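Local coordinates for deoxyribodipyrimidine photo-lyase (Oryza sativa Japonica Group, PDB 3UMV), which repairs ultraviolet-damaged DNA by the light-dependent splitting of cyclobutane pyrimidine dimers into separate pyrimidines, using one bound FAD per subunit, at residues P122-V125 / Q126-A130; A371-D375 / P376-A380; A315-E318 / E319-R323; D338-S341 / G342-E345. All blocks are in the same frame, centred on the assembly; numbering follows the deposited sequence.

Contact 1: residues P122-V125 / Q126-A130. Unlike the reference sequence in segment 126-130: Gln126 (reference Arg).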
# COMPACT_ATOMS: atom_id res chain seq x y z
N PRO A 122 -7.51 -22.56 -2.83
CA PRO A 122 -8.56 -23.53 -2.50
C PRO A 122 -8.11 -24.97 -2.73
O PRO A 122 -8.52 -25.88 -2.00
CB PRO A 122 -9.70 -23.16 -3.45
CG PRO A 122 -9.10 -22.29 -4.49
CD PRO A 122 -7.98 -21.56 -3.81
N ALA A 123 -7.27 -25.18 -3.74
CA ALA A 123 -6.73 -26.51 -3.99
C ALA A 123 -6.01 -27.03 -2.74
O ALA A 123 -6.22 -28.17 -2.33
CB ALA A 123 -5.80 -26.50 -5.19
N LEU A 124 -5.16 -26.18 -2.15
CA LEU A 124 -4.42 -26.57 -0.96
C LEU A 124 -5.36 -26.84 0.21
O LEU A 124 -5.24 -27.85 0.90
CB LEU A 124 -3.39 -25.51 -0.57
CG LEU A 124 -2.70 -25.78 0.77
CD1 LEU A 124 -1.68 -26.89 0.62
CD2 LEU A 124 -2.04 -24.53 1.31
N VAL A 125 -6.31 -25.94 0.42
CA VAL A 125 -7.25 -26.06 1.52
C VAL A 125 -7.95 -27.42 1.49
O VAL A 125 -8.18 -28.05 2.53
CB VAL A 125 -8.28 -24.90 1.51
CG1 VAL A 125 -9.50 -25.24 2.36
CG2 VAL A 125 -7.63 -23.60 1.97
N GLN A 126 -8.27 -27.90 0.28
CA GLN A 126 -8.95 -29.19 0.13
C GLN A 126 -8.04 -30.40 0.33
O GLN A 126 -8.45 -31.39 0.93
CB GLN A 126 -9.68 -29.26 -1.21
CG GLN A 126 -10.90 -28.36 -1.26
CD GLN A 126 -11.56 -28.32 -2.62
OE1 GLN A 126 -11.38 -27.37 -3.38
NE2 GLN A 126 -12.34 -29.35 -2.93
N ARG A 127 -6.79 -30.32 -0.15
CA ARG A 127 -5.83 -31.40 0.05
C ARG A 127 -5.57 -31.62 1.54
O ARG A 127 -5.45 -32.75 2.01
CB ARG A 127 -4.50 -31.12 -0.66
CG ARG A 127 -4.53 -31.22 -2.17
CD ARG A 127 -3.12 -31.36 -2.74
NE ARG A 127 -2.25 -30.23 -2.39
CZ ARG A 127 -2.21 -29.09 -3.07
NH1 ARG A 127 -1.39 -28.11 -2.69
NH2 ARG A 127 -3.00 -28.92 -4.11
N LEU A 128 -5.48 -30.52 2.28
CA LEU A 128 -5.14 -30.56 3.70
C LEU A 128 -6.34 -30.91 4.56
O LEU A 128 -6.20 -31.19 5.75
CB LEU A 128 -4.63 -29.19 4.15
CG LEU A 128 -3.33 -28.64 3.60
CD1 LEU A 128 -3.08 -27.23 4.17
CD2 LEU A 128 -2.18 -29.57 3.89
N GLY A 129 -7.53 -30.87 3.96
CA GLY A 129 -8.75 -30.99 4.74
C GLY A 129 -8.84 -29.88 5.78
O GLY A 129 -9.15 -30.15 6.94
N ALA A 130 -8.59 -28.65 5.35
CA ALA A 130 -8.58 -27.50 6.25
C ALA A 130 -9.97 -27.21 6.82
O ALA A 130 -10.98 -27.42 6.15
CB ALA A 130 -8.02 -26.25 5.54
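Val125 and Ala130 meet where the chain breaks out of its helix in a Schellman motif. Gly129 takes a positive phi (59°), a conformation glycine adopts without strain, and this folds the chain back until Ala130 N gives its hydrogen to Val125 O at 2.9 Å, almost straight at 173°. The inner bond of the motif, from Gly129 N to Gln126 O, is weak. The same reversal sets the Ala130 methyl against Val125 CG1, 3.7 Å away, a small apolar seal on the helix end. Immediately before it the ordinary helical bonds persist, as from Leu128 N to Leu124 O. Between the side chains of these two leucines, Leu124 CG packs on Leu128 CD1 at 3.7 Å. Leu124 also bears on Arg127: its CD1 lies 3.5 Å from Arg127 NH1, and its CA stands over one guanidinium face, offset toward the rim. Arg127 bends at chi3 (-59°), turning the guanidinium back along the helix, while its NE forms a salt bridge with Glu215. An alanine in place of Leu124 would lack both methyl branches and is likely to open a gap beside Leu128 and let the guanidinium shift. Helix 120-127 belongs to the beta-alpha-beta crossover from strand 111-114 to strand 132-135: Leu124 packs on Phe112 and Phe114, Leu128 and Ala130 touch Val41 of strand 40-44, and Pro122 leans on helix 141-157.

Contact 2: residues A371-D375 / P376-A380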
# COMPACT_ATOMS: atom_id res chain seq x y z
N ALA A 371 10.02 12.61 -19.23
CA ALA A 371 10.35 13.89 -18.63
C ALA A 371 10.83 14.93 -19.65
O ALA A 371 11.87 15.57 -19.47
CB ALA A 371 11.39 13.72 -17.49
N LYS A 372 10.05 15.08 -20.72
CA LYS A 372 10.38 15.99 -21.81
C LYS A 372 9.48 17.23 -21.89
O LYS A 372 9.09 17.65 -22.97
CB LYS A 372 10.36 15.25 -23.15
CG LYS A 372 11.24 13.99 -23.20
CD LYS A 372 12.72 14.31 -23.08
CE LYS A 372 13.56 13.05 -23.29
NZ LYS A 372 15.02 13.29 -23.14
N THR A 373 9.16 17.83 -20.74
CA THR A 373 8.36 19.04 -20.74
C THR A 373 9.22 20.31 -20.63
O THR A 373 10.42 20.25 -20.35
CB THR A 373 7.35 19.04 -19.60
OG1 THR A 373 8.00 19.36 -18.36
CG2 THR A 373 6.65 17.68 -19.50
N HIS A 374 8.56 21.45 -20.81
CA HIS A 374 9.18 22.76 -20.65
C HIS A 374 9.48 23.08 -19.18
O HIS A 374 10.16 24.05 -18.89
CB HIS A 374 8.24 23.84 -21.18
CG HIS A 374 7.00 24.01 -20.35
ND1 HIS A 374 5.93 23.15 -20.44
CD2 HIS A 374 6.68 24.92 -19.40
CE1 HIS A 374 4.99 23.53 -19.59
NE2 HIS A 374 5.42 24.60 -18.95
N ASP A 375 8.95 22.27 -18.27
CA ASP A 375 9.01 22.56 -16.83
C ASP A 375 10.09 21.72 -16.14
O ASP A 375 9.92 20.52 -15.94
CB ASP A 375 7.63 22.28 -16.22
CG ASP A 375 7.56 22.56 -14.71
OD1 ASP A 375 6.43 22.69 -14.18
OD2 ASP A 375 8.61 22.67 -14.06
N PRO A 376 11.23 22.35 -15.76
CA PRO A 376 12.32 21.55 -15.21
C PRO A 376 12.01 21.00 -13.82
O PRO A 376 12.57 19.97 -13.45
CB PRO A 376 13.49 22.54 -15.14
CG PRO A 376 12.84 23.86 -15.05
CD PRO A 376 11.59 23.77 -15.88
N LEU A 377 11.15 21.68 -13.07
CA LEU A 377 10.71 21.19 -11.77
C LEU A 377 9.86 19.91 -11.95
O LEU A 377 10.07 18.93 -11.26
CB LEU A 377 9.93 22.27 -11.03
CG LEU A 377 9.37 21.82 -9.67
CD1 LEU A 377 10.48 21.27 -8.76
CD2 LEU A 377 8.64 22.96 -9.00
N TRP A 378 8.95 19.93 -12.92
CA TRP A 378 8.14 18.75 -13.20
C TRP A 378 9.02 17.61 -13.69
O TRP A 378 8.92 16.48 -13.22
CB TRP A 378 7.03 19.05 -14.21
CG TRP A 378 6.06 17.91 -14.25
CD1 TRP A 378 4.93 17.78 -13.49
CD2 TRP A 378 6.18 16.70 -15.02
NE1 TRP A 378 4.32 16.58 -13.76
CE2 TRP A 378 5.05 15.90 -14.70
CE3 TRP A 378 7.10 16.22 -15.96
CZ2 TRP A 378 4.84 14.63 -15.26
CZ3 TRP A 378 6.89 14.97 -16.54
CH2 TRP A 378 5.76 14.20 -16.19
N ASN A 379 9.90 17.91 -14.64
CA ASN A 379 10.82 16.90 -15.13
C ASN A 379 11.59 16.24 -14.00
O ASN A 379 11.78 15.02 -14.02
CB ASN A 379 11.81 17.50 -16.13
CG ASN A 379 11.17 17.93 -17.43
OD1 ASN A 379 11.77 18.69 -18.20
ND2 ASN A 379 9.95 17.46 -17.70
N ALA A 380 12.05 17.03 -13.03
CA ALA A 380 12.80 16.51 -11.89
C ALA A 380 11.96 15.55 -11.06
O ALA A 380 12.44 14.50 -10.65
CB ALA A 380 13.34 17.69 -11.00
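Asp375 caps the N-terminus of helix 376-388, where the loop from helix 365-369 turns into the helix carrying Trp378, a predicted site of electron transfer through a tryptophanyl radical. Asp375 OD2 accepts from Trp378 N at 3.0 Å and 163°, the amide arriving from above the carboxylate plane rather than within it. A weak bond from Leu377 N reaches the same oxygen. With CG anti to its backbone N (chi1 -179°), the carboxylate folds across the first helical turn and faces these amides, and its other oxygen, OD1, is bonded to Tyr398 OH. The backbone takes part too: Asn379 N bonds to Asp375 O at 2.9 Å. Pro376 suits the first helical position, where no amide hydrogen is required by a preceding turn. Thr373 braces the approach, its OG1 accepting from Asp375 N at 3.1 Å to form an ST turn, while its methyl CG2 lies 3.9 Å from Trp378 CE3, obliquely to the ring. At the indole edge, near its plane, Ala371 CA stands 4.2 Å from Trp378 CZ3. With an alanine at position Asp375 the Trp378 amide and the Tyr398 hydroxyl would probably be left without their carboxylate partner, and the helix start less firmly fixed. The indole is held further by NE1 bonding to Trp399 O; its ring meets that of Trp399 nearly parallel and that of Trp406 edge-to-face. Sitting at a helix N-terminus, the Asp375 carboxylate is likely to be stabilised in its charged form by the helix dipole.

Contact 3: residues A315-E318 / E319-R323. With FAD (flavin-adenine dinucleotide), chain I.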
# COMPACT_ATOMS: atom_id res chain seq x y z
N ALA A 315 1.60 15.14 13.73
CA ALA A 315 1.52 15.30 12.29
C ALA A 315 1.80 13.98 11.56
O ALA A 315 1.12 13.64 10.60
CB ALA A 315 2.49 16.38 11.84
N PHE A 316 2.79 13.25 12.04
CA PHE A 316 3.10 11.92 11.52
C PHE A 316 1.90 10.97 11.63
O PHE A 316 1.50 10.34 10.66
CB PHE A 316 4.31 11.34 12.26
CG PHE A 316 4.69 9.95 11.82
CD1 PHE A 316 4.67 8.90 12.72
CD2 PHE A 316 5.08 9.69 10.51
CE1 PHE A 316 5.03 7.62 12.34
CE2 PHE A 316 5.45 8.41 10.12
CZ PHE A 316 5.41 7.37 11.04
N LEU A 317 1.32 10.88 12.83
CA LEU A 317 0.14 10.06 13.07
C LEU A 317 -1.06 10.45 12.18
O LEU A 317 -1.85 9.60 11.79
CB LEU A 317 -0.24 10.11 14.55
CG LEU A 317 0.64 9.28 15.49
CD1 LEU A 317 0.42 9.68 16.96
CD2 LEU A 317 0.39 7.78 15.27
N GLU A 318 -1.20 11.74 11.88
CA GLU A 318 -2.26 12.19 10.97
C GLU A 318 -2.09 11.58 9.57
O GLU A 318 -3.06 11.11 8.95
CB GLU A 318 -2.31 13.73 10.92
CG GLU A 318 -3.20 14.33 9.83
CD GLU A 318 -4.69 14.10 10.05
OE1 GLU A 318 -5.46 14.23 9.07
OE2 GLU A 318 -5.10 13.80 11.19
N GLU A 319 -0.86 11.57 9.06
CA GLU A 319 -0.62 11.03 7.72
C GLU A 319 -0.65 9.50 7.78
O GLU A 319 -1.27 8.84 6.94
CB GLU A 319 0.72 11.53 7.16
CG GLU A 319 0.91 13.05 7.26
CD GLU A 319 -0.07 13.84 6.40
OE1 GLU A 319 -0.18 13.54 5.19
OE2 GLU A 319 -0.72 14.75 6.93
N LEU A 320 -0.01 8.94 8.80
CA LEU A 320 0.13 7.50 8.90
C LEU A 320 -1.20 6.77 9.13
O LEU A 320 -1.39 5.67 8.61
CB LEU A 320 1.10 7.15 10.04
CG LEU A 320 1.23 5.67 10.37
CD1 LEU A 320 1.99 4.97 9.28
CD2 LEU A 320 1.94 5.50 11.71
N VAL A 321 -2.10 7.35 9.93
CA VAL A 321 -3.34 6.68 10.30
C VAL A 321 -4.54 7.28 9.58
O VAL A 321 -5.21 6.60 8.81
CB VAL A 321 -3.57 6.69 11.82
CG1 VAL A 321 -4.95 6.11 12.17
CG2 VAL A 321 -2.45 5.93 12.52
N VAL A 322 -4.81 8.55 9.82
CA VAL A 322 -5.98 9.15 9.22
C VAL A 322 -5.97 9.18 7.68
O VAL A 322 -6.91 8.71 7.04
CB VAL A 322 -6.27 10.55 9.78
CG1 VAL A 322 -7.27 11.27 8.92
CG2 VAL A 322 -6.81 10.42 11.20
N ARG A 323 -4.91 9.72 7.09
CA ARG A 323 -4.87 9.84 5.64
C ARG A 323 -4.80 8.46 4.98
O ARG A 323 -5.60 8.16 4.08
CB ARG A 323 -3.72 10.74 5.19
CG ARG A 323 -3.85 12.17 5.67
CD ARG A 323 -3.56 13.14 4.53
NE ARG A 323 -4.59 13.07 3.50
CZ ARG A 323 -5.59 13.93 3.38
NH1 ARG A 323 -6.49 13.79 2.41
NH2 ARG A 323 -5.69 14.94 4.24
PA FAD I . 5.70 10.15 5.24
O1A FAD I . 5.48 11.63 5.11
O2A FAD I . 6.81 9.76 6.18
O5B FAD I . 4.31 9.48 5.67
C5B FAD I . 4.26 8.34 6.49
C4B FAD I . 3.11 7.43 6.03
O4B FAD I . 1.86 8.09 6.07
C3B FAD I . 3.27 7.00 4.59
O3B FAD I . 4.13 5.89 4.47
C2B FAD I . 1.85 6.64 4.24
O2B FAD I . 1.53 5.39 4.81
C1B FAD I . 1.07 7.69 4.97
N9A FAD I . 0.77 8.84 4.10
C8A FAD I . 1.49 9.99 3.96
N7A FAD I . 0.85 10.77 3.06
C5A FAD I . -0.26 10.12 2.62
C6A FAD I . -1.28 10.42 1.71
N6A FAD I . -1.38 11.61 1.12
N1A FAD I . -2.30 9.51 1.49
C2A FAD I . -2.30 8.32 2.16
N3A FAD I . -1.30 8.01 3.05
C4A FAD I . -0.31 8.91 3.28
N1 FAD I . 1.21 6.73 -1.26
C2 FAD I . 1.49 5.39 -1.36
O2 FAD I . 1.66 4.77 -0.32
N3 FAD I . 1.55 4.78 -2.60
C4 FAD I . 1.35 5.51 -3.76
O4 FAD I . 1.41 4.96 -4.86
C4X FAD I . 1.06 6.86 -3.65
N5 FAD I . 0.86 7.64 -4.76
C5X FAD I . 0.55 8.98 -4.63
C6 FAD I . 0.32 9.77 -5.77
C7 FAD I . 0.01 11.12 -5.64
C7M FAD I . -0.25 11.94 -6.88
C8 FAD I . -0.05 11.69 -4.36
C8M FAD I . -0.37 13.14 -4.16
C9 FAD I . 0.19 10.91 -3.24
C9A FAD I . 0.49 9.57 -3.37
N10 FAD I . 0.73 8.80 -2.25
C10 FAD I . 1.00 7.46 -2.40
C1' FAD I . 0.68 9.38 -0.85
C2' FAD I . 2.05 9.93 -0.33
O2' FAD I . 2.73 10.78 -1.26
C3' FAD I . 3.04 8.83 0.10
O3' FAD I . 2.39 7.94 0.97
C4' FAD I . 4.28 9.37 0.80
O4' FAD I . 4.96 10.27 -0.06
C5' FAD I . 5.16 8.19 1.20
O5' FAD I . 6.46 8.53 1.62
P FAD I . 6.85 8.36 3.17
O1P FAD I . 6.50 6.97 3.66
O2P FAD I . 8.31 8.69 3.35
O3P FAD I . 5.91 9.53 3.75
O HOH W 1 0.13 15.84 9.17
O HOH W 2 -5.15 15.89 7.11
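The FAD pocket takes part of its wall from helix 310-333, which widens into a pi-type turn at 319-323 where it passes the adenosine half of the cofactor. Phe316 and Leu320 stand one turn apart as the helix enters this wider turn: Leu320 CB lies over one face of the phenyl ring, and its CD2 approaches Phe316 CE1 at 3.8 Å. The alpha-helical bonds run on through Leu320 N to Phe316 O and Val321 N to Leu317 O. Then Arg323 N skips a residue and donates to Glu318 O at 3.0 Å and 162°, the span that defines a pi turn. Backbone and short side-chain atoms do the touching at the cofactor: Glu319 O comes 3.3 Å from FAD C1B, Leu320 CA 3.4 Å from the ribose oxygen O4B, and Glu319 CB 3.6 Å from C8A of the adenine. The bend of Glu319 at chi2 (-65°) turns its carboxylate back toward the preceding turn, where a water bridges Glu319 OE2 to Ala315 O. Glu318, also bent at chi2, instead brings its carboxylate across Val322 at a slant, with OE1 3.5 Å from Val322 CG1; Arg189 NH1 forms a salt bridge with Glu318 OE1, and a second water donates to the same oxygen at 2.6 Å. Aliphatic Leu317 and Leu320 suit the face packed on helix 295-305. Val322 and the Glu318 side chain meet helix 185-193, and Glu319 touches Tyr268 of helix 268-271, whose hydroxyl itself bonds to FAD.

Contact 4: residues D338-S341 / G342-E345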
# COMPACT_ATOMS: atom_id res chain seq x y z
N ASP A 338 -10.68 4.60 -9.35
CA ASP A 338 -9.60 4.97 -10.26
C ASP A 338 -10.12 5.64 -11.53
O ASP A 338 -9.49 5.56 -12.58
CB ASP A 338 -8.79 3.72 -10.65
CG ASP A 338 -9.65 2.64 -11.31
OD1 ASP A 338 -9.08 1.74 -11.96
OD2 ASP A 338 -10.90 2.70 -11.20
N SER A 339 -11.27 6.30 -11.42
CA SER A 339 -11.92 6.91 -12.58
C SER A 339 -12.63 8.20 -12.16
O SER A 339 -12.98 8.38 -10.99
CB SER A 339 -12.92 5.92 -13.19
OG SER A 339 -13.18 6.22 -14.55
N LEU A 340 -12.85 9.10 -13.12
CA LEU A 340 -13.48 10.38 -12.81
C LEU A 340 -14.84 10.16 -12.18
O LEU A 340 -15.31 10.96 -11.38
CB LEU A 340 -13.60 11.25 -14.07
CG LEU A 340 -14.31 12.59 -13.92
CD1 LEU A 340 -13.57 13.48 -12.91
CD2 LEU A 340 -14.40 13.31 -15.28
N SER A 341 -15.49 9.05 -12.54
CA SER A 341 -16.83 8.82 -12.00
C SER A 341 -16.80 8.63 -10.49
O SER A 341 -17.81 8.83 -9.83
CB SER A 341 -17.53 7.66 -12.72
OG SER A 341 -16.75 6.48 -12.63
N GLY A 342 -15.64 8.30 -9.94
CA GLY A 342 -15.50 8.08 -8.52
C GLY A 342 -15.30 9.37 -7.73
O GLY A 342 -15.37 9.36 -6.49
N ALA A 343 -15.03 10.47 -8.42
CA ALA A 343 -14.93 11.77 -7.74
C ALA A 343 -16.29 12.31 -7.27
O ALA A 343 -17.34 11.84 -7.70
CB ALA A 343 -14.22 12.82 -8.62
N TRP A 344 -16.25 13.28 -6.37
CA TRP A 344 -17.48 13.90 -5.86
C TRP A 344 -18.15 14.75 -6.94
O TRP A 344 -17.48 15.24 -7.84
CB TRP A 344 -17.17 14.73 -4.61
CG TRP A 344 -17.67 14.11 -3.31
CD1 TRP A 344 -18.72 14.54 -2.55
CD2 TRP A 344 -17.12 12.98 -2.62
NE1 TRP A 344 -18.86 13.74 -1.44
CE2 TRP A 344 -17.89 12.78 -1.46
CE3 TRP A 344 -16.04 12.12 -2.87
CZ2 TRP A 344 -17.63 11.75 -0.56
CZ3 TRP A 344 -15.79 11.10 -1.97
CH2 TRP A 344 -16.57 10.92 -0.83
N GLU A 345 -19.47 14.93 -6.85
CA GLU A 345 -20.21 15.65 -7.90
C GLU A 345 -19.70 17.07 -8.17
O GLU A 345 -19.63 17.49 -9.33
CB GLU A 345 -21.72 15.67 -7.60
CG GLU A 345 -22.55 16.10 -8.78
CD GLU A 345 -24.03 16.18 -8.45
OE1 GLU A 345 -24.84 16.32 -9.39
OE2 GLU A 345 -24.39 16.11 -7.26
O HOH W 3 -19.24 9.75 -7.39
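The carbonyl planes of Ser339 and Leu340 are the flat groups that receive partners here, each approached over a face and not along a lone pair. Gly342 N stands above the plane of the Ser339 carbonyl, 50° out of it, and bonds to Ser339 O at 2.9 Å. One residue on, Ala343 N sits likewise above the Leu340 carbonyl, 59° out of its plane, and bonds to Leu340 O at 3.0 Å. Two successive bonds of this three-residue span make a short piece of 3-10 helix, whose tight winding brings the amides over the carbonyls instead of in line with them. Glycine fits its place: a beta carbon on Gly342 would lie only 3.3 Å from Ser339 O, a tight fit. Ala343, small and apolar, rests its CB 3.5 Å from Leu340 O and 4.4 Å from Leu340 CD1, and both residues touch Cys442 of helix 431-442. Ser341 holds its hydroxyl between the backbone N and the carbonyl carbon (chi1 57°), and there OG is hydrogen-bonded to Gln336 OE1 just upstream. Trp344, at the N-cap position of helix 345-353, meets Tyr183 edge-to-face. The backbone is bonded beyond the two turns as well: Leu340 N reaches Glu411 OE2 and Ala343 O accepts from Arg348 NE. A water gives hydrogens to both Ser341 O, at 3.0 Å, and Ala343 O, at 2.8 Å, so carbonyls left over by the short helix find donors in solvent and in an arginine side chain.

Along the chain the order is contact 1, contact 3, contact 4, contact 2. Contact 1 belongs to the alpha/beta domain with its mixed sheet, whereas the other three lie in the helical part that houses FAD. Contacts 1 and 2 are the farthest apart, their centres 53 Å from each other on opposite sides of the chain's centre. Contact 3, on helix 310-333, lines the cofactor pocket; the chain then runs through contact 4 to helix 345-353, with nearest atoms of these two contacts about 11 Å apart. Contact 2 comes last, with the side chain of Trp378 about 9 Å from FAD. Contact 3 and contact 2 thus touch the cofactor pocket and the predicted electron route from different helices of the same region.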